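Side-chain contacts in CocE/NonD family hydrolase (Staphylococcus aureus subsp. aureus COL, PDB 3III), which probably hydrolyses ester or amide bonds, using an alpha/beta-hydrolase domain followed by a non-catalytic C-terminal domain: residues 216-221 / 233-238; 517-522 / 528-533. All blocks are in the same frame, centred on the assembly; numbering follows the deposited sequence.

In the fold
From the N terminus the chain first builds most of the large mixed sheet of the hydrolase domain. After strand 186-192 it enters a mainly helical excursion, and here contact 1 closes a short loop by laying helix 213-224 against helix 234-240. The chain then returns to the sheet at strand 262-267. Contact 2 forms much later, within the long loop between strands 508-514 and 541-546 of the C-terminal domain, where 517-522 meets 528-533. The two loops follow in series and neither encloses the other. They nevertheless touch: Phe216 CB packs 3.3 Å from Lys528 O, and backbone bonds of Arg530 with Phe213 and Glu532 with Thr211 tie the domains near a bound palmitic acid.

Contact 1 (216-221 / 233-238); sequences FWTQGI and DLIQAQ
The indole of Trp217 meets Leu234 obliquely, with ring atom CZ3 3.8 Å from Leu234 CD1. The motif is two successive helices of the alpha/beta-hydrolase domain packed roughly antiparallel, a helical hairpin: the axes of 216-221 and 234-238 run at 148° and approach to 10.1 Å. Within its own helix, Ile221 CD1 lies over one face of the ring, 3.6 Å above the plane and toward the rim. Trp138 stacks on the ring from outside the two segments, and Tyr76 OH bonds to NE1. A large, flat side chain with one polar atom suits this buried place, because it offers broad apolar surface while its N-H is satisfied.

Thr218 is the small residue between the helices, its CA 6.4 Å from that of Leu234. Its methyl CG2 faces both Leu234 CB and Ile235 CG1, the latter at 4.0 Å. OG1 stands beside the backbone N (chi1 -59°), where it bonds to Tyr214 O one turn earlier; CG2 is left to serve the apolar interface. Between the segments the packing is apolar, but helix 213-224 adds polar ties from just outside: Tyr214 OH to Leu234 O and Arg215 NE to Gln238 OE1. Asp233 suits the start of the second helix as its N-cap: OD1 receives Gln236 N at 2.9 Å from above the carboxylate plane.

Contact 2 (517-522 / 528-533); sequences EIVIGN and KTRYEH
Arg530 reaches across to the carbonyls of Val519 and Gly521, bridging two parts of one irregular loop in the C-terminal domain. Its CB packs on Asn522 CB at 3.7 Å. CG, anti to the backbone N (chi1 -171°), lies over the centre of the Tyr531 ring, and the chain stays extended through CD, which passes Gly521 O. NE makes a weak bond to Phe444 O. At the tip, NH1 donates to Val519 O at 2.8 Å, near the guanidinium plane but 51° above the carbonyl plane, and to Gly521 O at 2.8 Å, within that carbonyl's plane. Arg530 NH2 donates to Tyr531 OH at 2.9 Å. It also bonds weakly to Val519 O. Arginine suits this place because its several N-H groups can serve two carbonyls of a stretch with no regular strand.

Glu517 forms a second link: His533 ND1 donates to the syn lone pair of Glu517 OE2 at 2.7 Å, almost in the ring plane. Water 1 joins the same oxygen to His533 N, while Trp456 NE1 holds OE1. Glu517 at ND1 and His205 at NE2 hold the imidazole from its two nitrogens; the carboxylate, probably ionised, would favour a hydrogen on ND1.

Contact 1 (216-221 / 233-238)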
loop_
_atom_site.group_PDB
_atom_site.type_symbol
_atom_site.label_atom_id
_atom_site.label_comp_id
_atom_site.label_asym_id
_atom_site.label_seq_id
_atom_site.Cartn_x
_atom_site.Cartn_y
_atom_site.Cartn_z
ATOM N N PHE A 216 -6.464 -2.974 -14.706
ATOM C CA PHE A 216 -5.838 -4.299 -14.808
ATOM C C PHE A 216 -6.288 -5.228 -13.648
ATOM O O PHE A 216 -6.676 -6.412 -13.837
ATOM C CB PHE A 216 -4.347 -4.080 -14.751
ATOM C CG PHE A 216 -3.527 -5.338 -14.508
ATOM C CD1 PHE A 216 -3.323 -6.244 -15.540
ATOM C CD2 PHE A 216 -2.909 -5.566 -13.282
ATOM C CE1 PHE A 216 -2.539 -7.374 -15.320
ATOM C CE2 PHE A 216 -2.118 -6.665 -13.085
ATOM C CZ PHE A 216 -1.948 -7.568 -14.109
ATOM N N TRP A 217 -6.319 -4.639 -12.469
ATOM C CA TRP A 217 -6.679 -5.325 -11.241
ATOM C C TRP A 217 -8.147 -5.711 -11.317
ATOM O O TRP A 217 -8.532 -6.865 -11.031
ATOM C CB TRP A 217 -6.398 -4.381 -10.071
ATOM C CG TRP A 217 -6.938 -4.825 -8.793
ATOM C CD1 TRP A 217 -6.456 -5.812 -8.014
ATOM C CD2 TRP A 217 -8.086 -4.293 -8.115
ATOM N NE1 TRP A 217 -7.242 -5.956 -6.900
ATOM C CE2 TRP A 217 -8.250 -5.031 -6.937
ATOM C CE3 TRP A 217 -8.998 -3.277 -8.396
ATOM C CZ2 TRP A 217 -9.269 -4.767 -6.018
ATOM C CZ3 TRP A 217 -10.012 -3.012 -7.467
ATOM C CH2 TRP A 217 -10.151 -3.761 -6.320
ATOM N N THR A 218 -8.983 -4.739 -11.661
ATOM C CA THR A 218 -10.405 -5.014 -11.748
ATOM C C THR A 218 -10.693 -6.129 -12.749
ATOM O O THR A 218 -11.441 -7.064 -12.451
ATOM C CB THR A 218 -11.234 -3.781 -12.147
ATOM O OG1 THR A 218 -11.039 -2.748 -11.183
ATOM C CG2 THR A 218 -12.722 -4.195 -12.173
ATOM N N GLN A 219 -10.113 -6.014 -13.941
ATOM C CA GLN A 219 -10.285 -6.999 -14.993
ATOM C C GLN A 219 -9.820 -8.386 -14.593
ATOM O O GLN A 219 -10.446 -9.396 -14.940
ATOM C CB GLN A 219 -9.580 -6.536 -16.276
ATOM C CG GLN A 219 -10.399 -5.453 -16.866
ATOM C CD GLN A 219 -9.710 -4.676 -17.946
ATOM O OE1 GLN A 219 -8.470 -4.682 -18.082
ATOM N NE2 GLN A 219 -10.506 -3.984 -18.716
ATOM N N GLY A 220 -8.722 -8.416 -13.859
ATOM C CA GLY A 220 -8.184 -9.630 -13.288
ATOM C C GLY A 220 -9.161 -10.401 -12.389
ATOM O O GLY A 220 -9.213 -11.636 -12.441
ATOM N N ILE A 221 -9.914 -9.673 -11.569
ATOM C CA ILE A 221 -10.926 -10.277 -10.704
ATOM C C ILE A 221 -12.035 -10.882 -11.576
ATOM O O ILE A 221 -12.366 -12.058 -11.440
ATOM C CB ILE A 221 -11.484 -9.254 -9.663
ATOM C CG1 ILE A 221 -10.343 -8.803 -8.728
ATOM C CG2 ILE A 221 -12.697 -9.856 -8.954
ATOM C CD1 ILE A 221 -10.712 -7.750 -7.626
ATOM N N ASP A 233 -18.905 -4.071 -11.079
ATOM C CA ASP A 233 -18.206 -3.483 -12.219
ATOM C C ASP A 233 -17.505 -2.186 -11.793
ATOM O O ASP A 233 -18.045 -1.067 -11.905
ATOM C CB ASP A 233 -19.180 -3.214 -13.365
ATOM C CG ASP A 233 -18.489 -2.690 -14.604
ATOM O OD1 ASP A 233 -17.305 -2.285 -14.582
ATOM O OD2 ASP A 233 -19.169 -2.655 -15.611
ATOM N N LEU A 234 -16.278 -2.344 -11.345
ATOM C CA LEU A 234 -15.522 -1.234 -10.815
ATOM C C LEU A 234 -14.938 -0.385 -11.918
ATOM O O LEU A 234 -14.569 0.713 -11.661
ATOM C CB LEU A 234 -14.430 -1.721 -9.839
ATOM C CG LEU A 234 -14.922 -2.094 -8.442
ATOM C CD1 LEU A 234 -13.830 -2.918 -7.694
ATOM C CD2 LEU A 234 -15.407 -0.864 -7.649
ATOM N N ILE A 235 -14.892 -0.882 -13.149
ATOM C CA ILE A 235 -14.496 -0.054 -14.298
ATOM C C ILE A 235 -15.586 1.046 -14.474
ATOM O O ILE A 235 -15.318 2.249 -14.546
ATOM C CB ILE A 235 -14.348 -0.913 -15.564
ATOM C CG1 ILE A 235 -13.193 -1.927 -15.415
ATOM C CG2 ILE A 235 -14.082 -0.065 -16.778
ATOM C CD1 ILE A 235 -11.867 -1.254 -15.205
ATOM N N GLN A 236 -16.825 0.610 -14.512
ATOM C CA GLN A 236 -17.936 1.550 -14.680
ATOM C C GLN A 236 -18.074 2.481 -13.456
ATOM O O GLN A 236 -18.398 3.678 -13.617
ATOM C CB GLN A 236 -19.254 0.810 -14.993
ATOM C CG GLN A 236 -20.464 1.731 -15.191
ATOM C CD GLN A 236 -20.266 2.791 -16.308
ATOM O OE1 GLN A 236 -19.536 2.542 -17.280
ATOM N NE2 GLN A 236 -20.952 3.956 -16.196
ATOM N N ALA A 237 -17.771 1.979 -12.253
ATOM C CA ALA A 237 -17.870 2.783 -11.024
ATOM C C ALA A 237 -16.895 3.968 -11.148
ATOM O O ALA A 237 -17.263 5.130 -10.851
ATOM C CB ALA A 237 -17.597 1.918 -9.707
ATOM N N GLN A 238 -15.711 3.701 -11.693
ATOM C CA GLN A 238 -14.695 4.751 -11.885
ATOM C C GLN A 238 -15.172 5.779 -12.908
ATOM O O GLN A 238 -14.955 6.949 -12.757
ATOM C CB GLN A 238 -13.358 4.171 -12.349
ATOM C CG GLN A 238 -12.195 5.212 -12.536
ATOM C CD GLN A 238 -10.984 4.546 -13.233
ATOM O OE1 GLN A 238 -11.163 3.878 -14.238
ATOM N NE2 GLN A 238 -9.777 4.694 -12.669
#

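Contact 2 (517-522 / 528-533)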
loop_
_atom_site.group_PDB
_atom_site.type_symbol
_atom_site.label_atom_id
_atom_site.label_comp_id
_atom_site.label_asym_id
_atom_site.label_seq_id
_atom_site.Cartn_x
_atom_site.Cartn_y
_atom_site.Cartn_z
ATOM N N GLU A 517 3.159 11.411 -16.770
ATOM C CA GLU A 517 3.962 10.617 -15.841
ATOM C C GLU A 517 5.428 11.010 -15.880
ATOM O O GLU A 517 6.013 11.156 -16.940
ATOM C CB GLU A 517 3.824 9.116 -16.116
ATOM C CG GLU A 517 3.582 8.310 -14.845
ATOM C CD GLU A 517 2.253 8.592 -14.243
ATOM O OE1 GLU A 517 2.206 9.274 -13.187
ATOM O OE2 GLU A 517 1.258 8.058 -14.773
ATOM N N ILE A 518 6.017 11.144 -14.703
ATOM C CA ILE A 518 7.398 11.559 -14.612
ATOM C C ILE A 518 8.385 10.420 -14.904
ATOM O O ILE A 518 9.271 10.565 -15.738
ATOM C CB ILE A 518 7.634 12.281 -13.289
ATOM C CG1 ILE A 518 6.817 13.605 -13.303
ATOM C CG2 ILE A 518 9.140 12.587 -13.106
ATOM C CD1 ILE A 518 6.594 14.107 -11.922
ATOM N N VAL A 519 8.230 9.303 -14.212
ATOM C CA VAL A 519 8.984 8.112 -14.511
ATOM C C VAL A 519 8.142 7.329 -15.496
ATOM O O VAL A 519 6.929 7.118 -15.295
ATOM C CB VAL A 519 9.282 7.297 -13.225
ATOM C CG1 VAL A 519 9.988 5.967 -13.602
ATOM C CG2 VAL A 519 10.134 8.119 -12.210
ATOM N N ILE A 520 8.721 6.968 -16.620
ATOM C CA ILE A 520 7.900 6.292 -17.588
ATOM C C ILE A 520 8.127 4.790 -17.554
ATOM O O ILE A 520 9.105 4.308 -16.993
ATOM C CB ILE A 520 8.075 6.877 -18.987
ATOM C CG1 ILE A 520 9.456 6.566 -19.540
ATOM C CG2 ILE A 520 7.827 8.421 -18.948
ATOM C CD1 ILE A 520 9.608 7.181 -20.912
ATOM N N GLY A 521 7.153 4.063 -18.091
ATOM C CA GLY A 521 7.280 2.615 -18.270
ATOM C C GLY A 521 6.919 1.826 -17.039
ATOM O O GLY A 521 6.551 2.372 -15.984
ATOM N N ASN A 522 6.985 0.530 -17.175
ATOM C CA ASN A 522 6.789 -0.337 -16.049
ATOM C C ASN A 522 7.768 -1.528 -16.191
ATOM O O ASN A 522 8.609 -1.559 -17.104
ATOM C CB ASN A 522 5.304 -0.750 -16.002
ATOM C CG ASN A 522 4.887 -1.665 -17.145
ATOM O OD1 ASN A 522 5.717 -2.306 -17.807
ATOM N ND2 ASN A 522 3.571 -1.748 -17.368
ATOM N N LYS A 528 -0.403 -4.102 -17.641
ATOM C CA LYS A 528 -0.555 -2.841 -16.922
ATOM C C LYS A 528 -0.449 -3.010 -15.402
ATOM O O LYS A 528 -1.390 -2.732 -14.663
ATOM C CB LYS A 528 -1.866 -2.131 -17.341
ATOM C CG LYS A 528 -1.804 -1.569 -18.807
ATOM C CD LYS A 528 -3.197 -1.039 -19.285
ATOM C CE LYS A 528 -3.126 -0.282 -20.676
ATOM N NZ LYS A 528 -4.432 -0.437 -21.468
ATOM N N THR A 529 0.734 -3.413 -14.941
ATOM C CA THR A 529 0.944 -3.593 -13.496
ATOM C C THR A 529 1.183 -2.281 -12.747
ATOM O O THR A 529 0.999 -2.235 -11.537
ATOM C CB THR A 529 2.146 -4.537 -13.193
ATOM O OG1 THR A 529 3.297 -3.988 -13.785
ATOM C CG2 THR A 529 1.894 -5.941 -13.725
ATOM N N ARG A 530 1.574 -1.224 -13.475
ATOM C CA ARG A 530 1.782 0.080 -12.857
ATOM C C ARG A 530 0.564 0.972 -13.096
ATOM O O ARG A 530 -0.228 0.743 -14.028
ATOM C CB ARG A 530 3.065 0.664 -13.404
ATOM C CG ARG A 530 3.559 1.910 -12.738
ATOM C CD ARG A 530 4.884 2.319 -13.299
ATOM N NE ARG A 530 5.296 3.536 -12.638
ATOM C CZ ARG A 530 5.670 4.649 -13.249
ATOM N NH1 ARG A 530 5.792 4.701 -14.563
ATOM N NH2 ARG A 530 5.926 5.709 -12.540
ATOM N N TYR A 531 0.381 1.995 -12.253
ATOM C CA TYR A 531 -0.608 3.056 -12.590
ATOM C C TYR A 531 -0.286 3.627 -13.968
ATOM O O TYR A 531 0.882 3.598 -14.387
ATOM C CB TYR A 531 -0.680 4.154 -11.496
ATOM C CG TYR A 531 0.681 4.721 -11.124
ATOM C CD1 TYR A 531 1.426 5.447 -12.048
ATOM C CD2 TYR A 531 1.233 4.496 -9.857
ATOM C CE1 TYR A 531 2.686 5.973 -11.711
ATOM C CE2 TYR A 531 2.500 5.015 -9.507
ATOM C CZ TYR A 531 3.232 5.732 -10.446
ATOM O OH TYR A 531 4.474 6.279 -10.052
ATOM N N GLU A 532 -1.331 4.063 -14.683
ATOM C CA GLU A 532 -1.215 4.920 -15.859
ATOM C C GLU A 532 -2.283 6.014 -15.737
ATOM O O GLU A 532 -3.265 5.863 -14.976
ATOM C CB GLU A 532 -1.383 4.102 -17.136
ATOM C CG GLU A 532 -0.268 3.101 -17.343
ATOM C CD GLU A 532 -0.428 2.220 -18.590
ATOM O OE1 GLU A 532 -1.309 2.456 -19.437
ATOM O OE2 GLU A 532 0.333 1.251 -18.674
ATOM N N HIS A 533 -2.087 7.114 -16.448
ATOM C CA HIS A 533 -3.052 8.197 -16.420
ATOM C C HIS A 533 -3.265 8.727 -17.837
ATOM O O HIS A 533 -2.883 9.842 -18.158
ATOM C CB HIS A 533 -2.578 9.291 -15.413
ATOM C CG HIS A 533 -2.366 8.769 -14.013
ATOM N ND1 HIS A 533 -1.134 8.341 -13.557
ATOM C CD2 HIS A 533 -3.215 8.613 -12.979
ATOM C CE1 HIS A 533 -1.248 7.914 -12.316
ATOM N NE2 HIS A 533 -2.500 8.056 -11.943
HETATM O O HOH W 1 0.345 7.571 -17.596
HETATM O O HOH W 2 6.444 8.748 -12.001
HETATM O O HOH W 3 1.141 -0.156 -16.336
#